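Local coordinates for major capsid protein (Paramecium bursaria Chlorella virus 1, PDB 5TIP) that self-assembles as trimers into the large icosahedral capsid shell of the virus and carries N-linked glycans, at residues A[70-84]-A[134-148]. Residues are numbered along the deposited sequence; the frame is centred on the assembly and turned at random.
With FUC (alpha-L-fucopyranose), chain F; XYP (beta-D-xylopyranose), chain B; GLA (alpha-D-galactopyranose), chain C; GLA (alpha-D-galactopyranose), chain G.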
# COMPACT_ATOMS: atom_id res chain seq x y z
N VAL A 70 17.47 12.81 10.08
CA VAL A 70 16.39 13.72 9.71
C VAL A 70 16.87 15.15 9.86
O VAL A 70 17.51 15.50 10.86
CB VAL A 70 15.12 13.47 10.56
CG1 VAL A 70 14.01 14.42 10.15
CG2 VAL A 70 14.67 12.03 10.43
N VAL A 71 16.56 15.98 8.87
CA VAL A 71 16.86 17.41 8.91
C VAL A 71 15.56 18.15 9.18
O VAL A 71 14.59 18.04 8.41
CB VAL A 71 17.49 17.89 7.59
CG1 VAL A 71 17.74 19.39 7.63
CG2 VAL A 71 18.78 17.13 7.32
N GLU A 72 15.52 18.90 10.28
CA GLU A 72 14.34 19.67 10.66
C GLU A 72 14.48 21.10 10.17
O GLU A 72 15.52 21.74 10.38
CB GLU A 72 14.13 19.64 12.17
CG GLU A 72 13.81 18.26 12.73
CD GLU A 72 13.39 18.29 14.18
OE1 GLU A 72 13.26 19.40 14.74
OE2 GLU A 72 13.19 17.21 14.77
N PHE A 73 13.44 21.61 9.52
CA PHE A 73 13.35 23.00 9.12
C PHE A 73 12.11 23.64 9.74
O PHE A 73 11.10 22.97 9.97
CB PHE A 73 13.29 23.17 7.60
CG PHE A 73 14.59 22.88 6.90
CD1 PHE A 73 15.72 23.65 7.15
CD2 PHE A 73 14.67 21.88 5.95
CE1 PHE A 73 16.90 23.39 6.50
CE2 PHE A 73 15.85 21.62 5.29
CZ PHE A 73 16.97 22.38 5.57
N VAL A 74 12.20 24.94 9.99
CA VAL A 74 11.06 25.74 10.41
C VAL A 74 10.92 26.89 9.42
O VAL A 74 11.80 27.74 9.32
CB VAL A 74 11.22 26.27 11.84
CG1 VAL A 74 10.04 27.14 12.21
CG2 VAL A 74 11.37 25.12 12.82
N LEU A 75 9.81 26.90 8.68
CA LEU A 75 9.59 27.86 7.61
C LEU A 75 8.27 28.59 7.84
O LEU A 75 7.34 28.06 8.45
CB LEU A 75 9.57 27.19 6.24
CG LEU A 75 10.79 26.36 5.85
CD1 LEU A 75 10.60 25.72 4.48
CD2 LEU A 75 12.03 27.22 5.86
N THR A 76 8.21 29.82 7.33
CA THR A 76 7.00 30.63 7.33
C THR A 76 6.64 30.94 5.88
O THR A 76 7.46 31.50 5.15
CB THR A 76 7.19 31.93 8.12
OG1 THR A 76 7.45 31.61 9.50
CG2 THR A 76 5.95 32.80 8.04
N LYS A 77 5.43 30.56 5.47
CA LYS A 77 5.03 30.72 4.08
C LYS A 77 4.58 32.15 3.82
O LYS A 77 3.99 32.80 4.68
CB LYS A 77 3.92 29.73 3.72
CG LYS A 77 2.58 30.00 4.39
CD LYS A 77 1.71 28.75 4.41
CE LYS A 77 1.55 28.13 3.02
NZ LYS A 77 0.81 29.02 2.08
N GLY A 78 4.88 32.64 2.61
CA GLY A 78 4.53 33.99 2.21
C GLY A 78 3.41 34.09 1.21
O GLY A 78 3.17 35.19 0.68
N GLY A 79 2.70 33.00 0.91
CA GLY A 79 1.56 33.03 0.02
C GLY A 79 0.40 32.25 0.60
O GLY A 79 0.49 31.68 1.69
N ASN A 80 -0.70 32.23 -0.15
CA ASN A 80 -1.91 31.56 0.31
C ASN A 80 -1.94 30.10 -0.13
O ASN A 80 -0.88 29.47 -0.27
CB ASN A 80 -3.15 32.30 -0.20
CG ASN A 80 -3.33 33.65 0.47
OD1 ASN A 80 -3.12 33.79 1.68
ND2 ASN A 80 -3.73 34.65 -0.30
N GLY A 81 -3.13 29.56 -0.34
CA GLY A 81 -3.25 28.15 -0.64
C GLY A 81 -2.69 27.82 -2.02
O GLY A 81 -2.93 28.53 -3.00
N GLY A 82 -1.94 26.73 -2.09
CA GLY A 82 -1.42 26.25 -3.35
C GLY A 82 -0.27 27.06 -3.92
O GLY A 82 -0.06 27.04 -5.13
N THR A 83 0.48 27.77 -3.08
CA THR A 83 1.59 28.59 -3.54
C THR A 83 2.95 28.00 -3.20
O THR A 83 3.97 28.64 -3.46
CB THR A 83 1.47 30.00 -2.97
OG1 THR A 83 1.44 29.94 -1.54
CG2 THR A 83 0.21 30.68 -3.48
N THR A 84 2.99 26.80 -2.63
CA THR A 84 4.24 26.11 -2.34
C THR A 84 4.18 24.70 -2.92
O THR A 84 3.11 24.12 -3.07
CB THR A 84 4.52 26.04 -0.83
OG1 THR A 84 3.43 25.38 -0.17
CG2 THR A 84 4.70 27.43 -0.25
N TRP A 134 3.12 22.40 3.11
CA TRP A 134 1.81 22.73 3.65
C TRP A 134 0.74 22.04 2.82
O TRP A 134 0.70 22.21 1.59
CB TRP A 134 1.58 24.25 3.65
CG TRP A 134 2.34 24.99 4.71
CD1 TRP A 134 1.97 25.18 6.01
CD2 TRP A 134 3.60 25.67 4.56
NE1 TRP A 134 2.91 25.92 6.67
CE2 TRP A 134 3.92 26.24 5.80
CE3 TRP A 134 4.48 25.85 3.49
CZ2 TRP A 134 5.09 26.97 6.01
CZ3 TRP A 134 5.63 26.57 3.69
CH2 TRP A 134 5.93 27.12 4.95
N VAL A 135 -0.12 21.27 3.47
CA VAL A 135 -1.09 20.45 2.76
C VAL A 135 -2.51 20.68 3.28
O VAL A 135 -3.42 19.92 2.97
CB VAL A 135 -0.73 18.96 2.85
CG1 VAL A 135 0.61 18.69 2.19
CG2 VAL A 135 -0.71 18.51 4.30
N ASN A 136 -2.69 21.73 4.09
CA ASN A 136 -3.98 22.00 4.71
C ASN A 136 -4.48 23.41 4.40
O ASN A 136 -5.16 24.03 5.22
CB ASN A 136 -3.92 21.76 6.21
CG ASN A 136 -3.67 20.30 6.55
OD1 ASN A 136 -2.56 19.91 6.90
ND2 ASN A 136 -4.71 19.49 6.44
N ASN A 137 -4.13 23.94 3.22
CA ASN A 137 -4.65 25.21 2.73
C ASN A 137 -4.26 26.38 3.64
O ASN A 137 -5.05 27.30 3.87
CB ASN A 137 -6.17 25.16 2.54
CG ASN A 137 -6.61 23.94 1.75
OD1 ASN A 137 -5.89 23.45 0.89
ND2 ASN A 137 -7.81 23.45 2.05
N GLU A 138 -3.04 26.33 4.18
CA GLU A 138 -2.60 27.38 5.09
C GLU A 138 -2.41 28.70 4.34
O GLU A 138 -2.17 28.74 3.13
CB GLU A 138 -1.30 26.97 5.78
CG GLU A 138 -1.45 25.84 6.80
CD GLU A 138 -1.34 24.46 6.18
OE1 GLU A 138 -1.51 24.34 4.95
OE2 GLU A 138 -1.07 23.50 6.92
N LEU A 139 -2.51 29.79 5.09
CA LEU A 139 -2.47 31.14 4.54
C LEU A 139 -1.12 31.79 4.82
O LEU A 139 -0.21 31.19 5.39
CB LEU A 139 -3.61 31.98 5.09
CG LEU A 139 -5.02 31.42 4.89
CD1 LEU A 139 -6.04 32.25 5.67
CD2 LEU A 139 -5.37 31.39 3.41
N VAL A 140 -1.00 33.06 4.41
CA VAL A 140 0.23 33.81 4.62
C VAL A 140 0.56 33.85 6.11
O VAL A 140 -0.32 34.00 6.96
CB VAL A 140 0.10 35.23 4.05
CG1 VAL A 140 1.40 36.00 4.20
CG2 VAL A 140 -0.33 35.18 2.59
N GLY A 141 1.84 33.69 6.42
CA GLY A 141 2.31 33.78 7.79
C GLY A 141 2.21 32.50 8.59
O GLY A 141 2.56 32.50 9.77
N ALA A 142 1.75 31.42 7.96
CA ALA A 142 1.65 30.14 8.64
C ALA A 142 3.05 29.59 8.87
O ALA A 142 3.86 29.54 7.94
CB ALA A 142 0.82 29.17 7.82
N GLN A 143 3.34 29.19 10.10
CA GLN A 143 4.65 28.64 10.43
C GLN A 143 4.50 27.16 10.70
O GLN A 143 3.56 26.73 11.36
CB GLN A 143 5.24 29.34 11.65
CG GLN A 143 6.75 29.19 11.77
CD GLN A 143 7.29 29.66 13.10
OE1 GLN A 143 6.60 29.60 14.12
NE2 GLN A 143 8.52 30.14 13.11
N LYS A 144 5.45 26.38 10.20
CA LYS A 144 5.39 24.94 10.37
C LYS A 144 6.77 24.31 10.41
O LYS A 144 7.69 24.77 9.75
CB LYS A 144 4.56 24.33 9.24
CG LYS A 144 4.52 22.81 9.21
CD LYS A 144 3.65 22.31 8.07
CE LYS A 144 3.55 20.79 8.08
NZ LYS A 144 2.62 20.27 7.04
N ARG A 145 6.91 23.26 11.21
CA ARG A 145 8.17 22.53 11.30
C ARG A 145 8.16 21.40 10.29
O ARG A 145 7.19 20.64 10.20
CB ARG A 145 8.39 21.99 12.71
CG ARG A 145 9.68 21.20 12.85
CD ARG A 145 9.96 20.86 14.31
NE ARG A 145 10.02 22.06 15.13
CZ ARG A 145 11.14 22.72 15.42
NH1 ARG A 145 12.30 22.28 14.95
NH2 ARG A 145 11.09 23.80 16.17
N PHE A 146 9.24 21.28 9.53
CA PHE A 146 9.36 20.28 8.48
C PHE A 146 10.45 19.28 8.83
O PHE A 146 11.39 19.59 9.57
CB PHE A 146 9.67 20.93 7.13
CG PHE A 146 8.62 21.88 6.65
CD1 PHE A 146 7.49 21.42 5.99
CD2 PHE A 146 8.76 23.25 6.84
CE1 PHE A 146 6.52 22.29 5.55
CE2 PHE A 146 7.79 24.13 6.39
CZ PHE A 146 6.67 23.65 5.74
N TYR A 147 10.31 18.07 8.30
CA TYR A 147 11.24 16.98 8.55
C TYR A 147 11.63 16.37 7.22
O TYR A 147 10.80 15.73 6.55
CB TYR A 147 10.62 15.92 9.46
CG TYR A 147 10.07 16.45 10.77
CD1 TYR A 147 8.76 16.91 10.86
CD2 TYR A 147 10.84 16.47 11.92
CE1 TYR A 147 8.25 17.39 12.05
CE2 TYR A 147 10.34 16.93 13.12
CZ TYR A 147 9.04 17.39 13.18
OH TYR A 147 8.54 17.86 14.37
N VAL A 148 12.89 16.55 6.82
CA VAL A 148 13.39 16.01 5.56
C VAL A 148 14.24 14.79 5.89
O VAL A 148 15.34 14.94 6.45
CB VAL A 148 14.20 17.05 4.78
CG1 VAL A 148 14.61 16.50 3.43
CG2 VAL A 148 13.40 18.33 4.62
C1 FUC F . -5.76 26.53 -4.23
C2 FUC F . -6.32 27.87 -4.69
C3 FUC F . -7.77 27.98 -4.22
C4 FUC F . -7.82 27.83 -2.71
C5 FUC F . -7.15 26.52 -2.31
C6 FUC F . -7.14 26.35 -0.80
O2 FUC F . -6.24 27.97 -6.11
O3 FUC F . -8.34 29.22 -4.64
O4 FUC F . -7.15 28.95 -2.11
O5 FUC F . -5.81 26.51 -2.80
C1 XYP B . -7.95 29.60 -1.15
C2 XYP B . -6.99 30.66 -0.62
C3 XYP B . -7.74 31.69 0.21
C4 XYP B . -8.93 32.23 -0.58
C5 XYP B . -9.77 31.09 -1.14
O2 XYP B . -5.99 30.03 0.19
O3 XYP B . -6.86 32.77 0.55
O4 XYP B . -9.74 33.05 0.28
O5 XYP B . -8.94 30.26 -1.94
C1 GLA C . -5.82 29.23 -6.65
C2 GLA C . -6.03 28.99 -8.14
C3 GLA C . -4.97 28.05 -8.69
C4 GLA C . -3.58 28.55 -8.32
C5 GLA C . -3.49 28.82 -6.82
C6 GLA C . -2.12 29.39 -6.47
O2 GLA C . -7.33 28.43 -8.36
O3 GLA C . -5.09 27.98 -10.11
O4 GLA C . -3.29 29.75 -9.04
O5 GLA C . -4.50 29.73 -6.43
O6 GLA C . -1.10 28.60 -7.07
C1 GLA G . -3.13 38.12 9.77
C2 GLA G . -3.93 37.21 8.86
C3 GLA G . -3.59 35.76 9.22
C4 GLA G . -2.10 35.56 9.02
C5 GLA G . -1.32 36.53 9.89
C6 GLA G . 0.19 36.39 9.68
O2 GLA G . -5.32 37.47 9.09
O3 GLA G . -4.31 34.83 8.39
O4 GLA G . -1.80 35.80 7.65
O5 GLA G . -1.73 37.87 9.60
O6 GLA G . 0.89 37.13 10.69
O HOH W 1 11.10 17.98 16.60
O HOH W 2 9.91 31.23 10.63
O HOH W 3 1.11 23.06 -1.25
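Lys77 lies flat against Trp134, Lys77 CD standing 3.6 Å from the centroid of the five-membered ring and almost on the ring normal, a CH-pi contact over the face. CG sits between the backbone N and the carbonyl carbon (chi1 69°), and bends at chi3 and chi4 lay the lysine chain across the indole face and turn its ammonium group to the loop carbonyls. There Lys77 NZ donates to Gly79 O at 2.7 Å and to Glu138 O at 3.2 Å, approaching each from above its carbonyl plane, so one buried lysine ties the two loops together. The opposite indole face takes Phe146 CZ, offset toward the rim, and the edge of the Phe146 ring in turn meets Leu75, with Leu75 CB 3.5 Å from Phe146 CE2.

Next to this cluster, strands 70-76 and 143-148 pair antiparallel. Hydrogen-bonded pairs Val71–Val148, Phe73–Phe146 and Leu75–Lys144 place their side chains on the same sheet face as the aromatic cluster; Lys77 N to Ala142 O and Gly141 N to Lys77 O continue the pairing into the loops. On the other face, Val74 CG2 rests over the centre of the Arg145 guanidinium, 3.5 Å from Arg145 CZ. Arg145 NH1 reaches Glu72 OE1 at 3.0 Å in a salt bridge whose hydrogen bond is weak (131°), the carboxylate and guanidinium planes being 69° apart. Stronger partners lie across the subunit boundary: Arg328 of the second subunit for Glu72 and Glu400 of the second subunit for Arg145.

At the loop end, Gly81 N donates to O2 of the xylose at 2.9 Å, and Leu139 CD2 packs on the same sugar. The arrangement is an antiparallel strand pair of the N-terminal jelly-roll of a double jelly-roll capsid protein, joining the trimer interface to the loop surface on which the protein's own glycans lie.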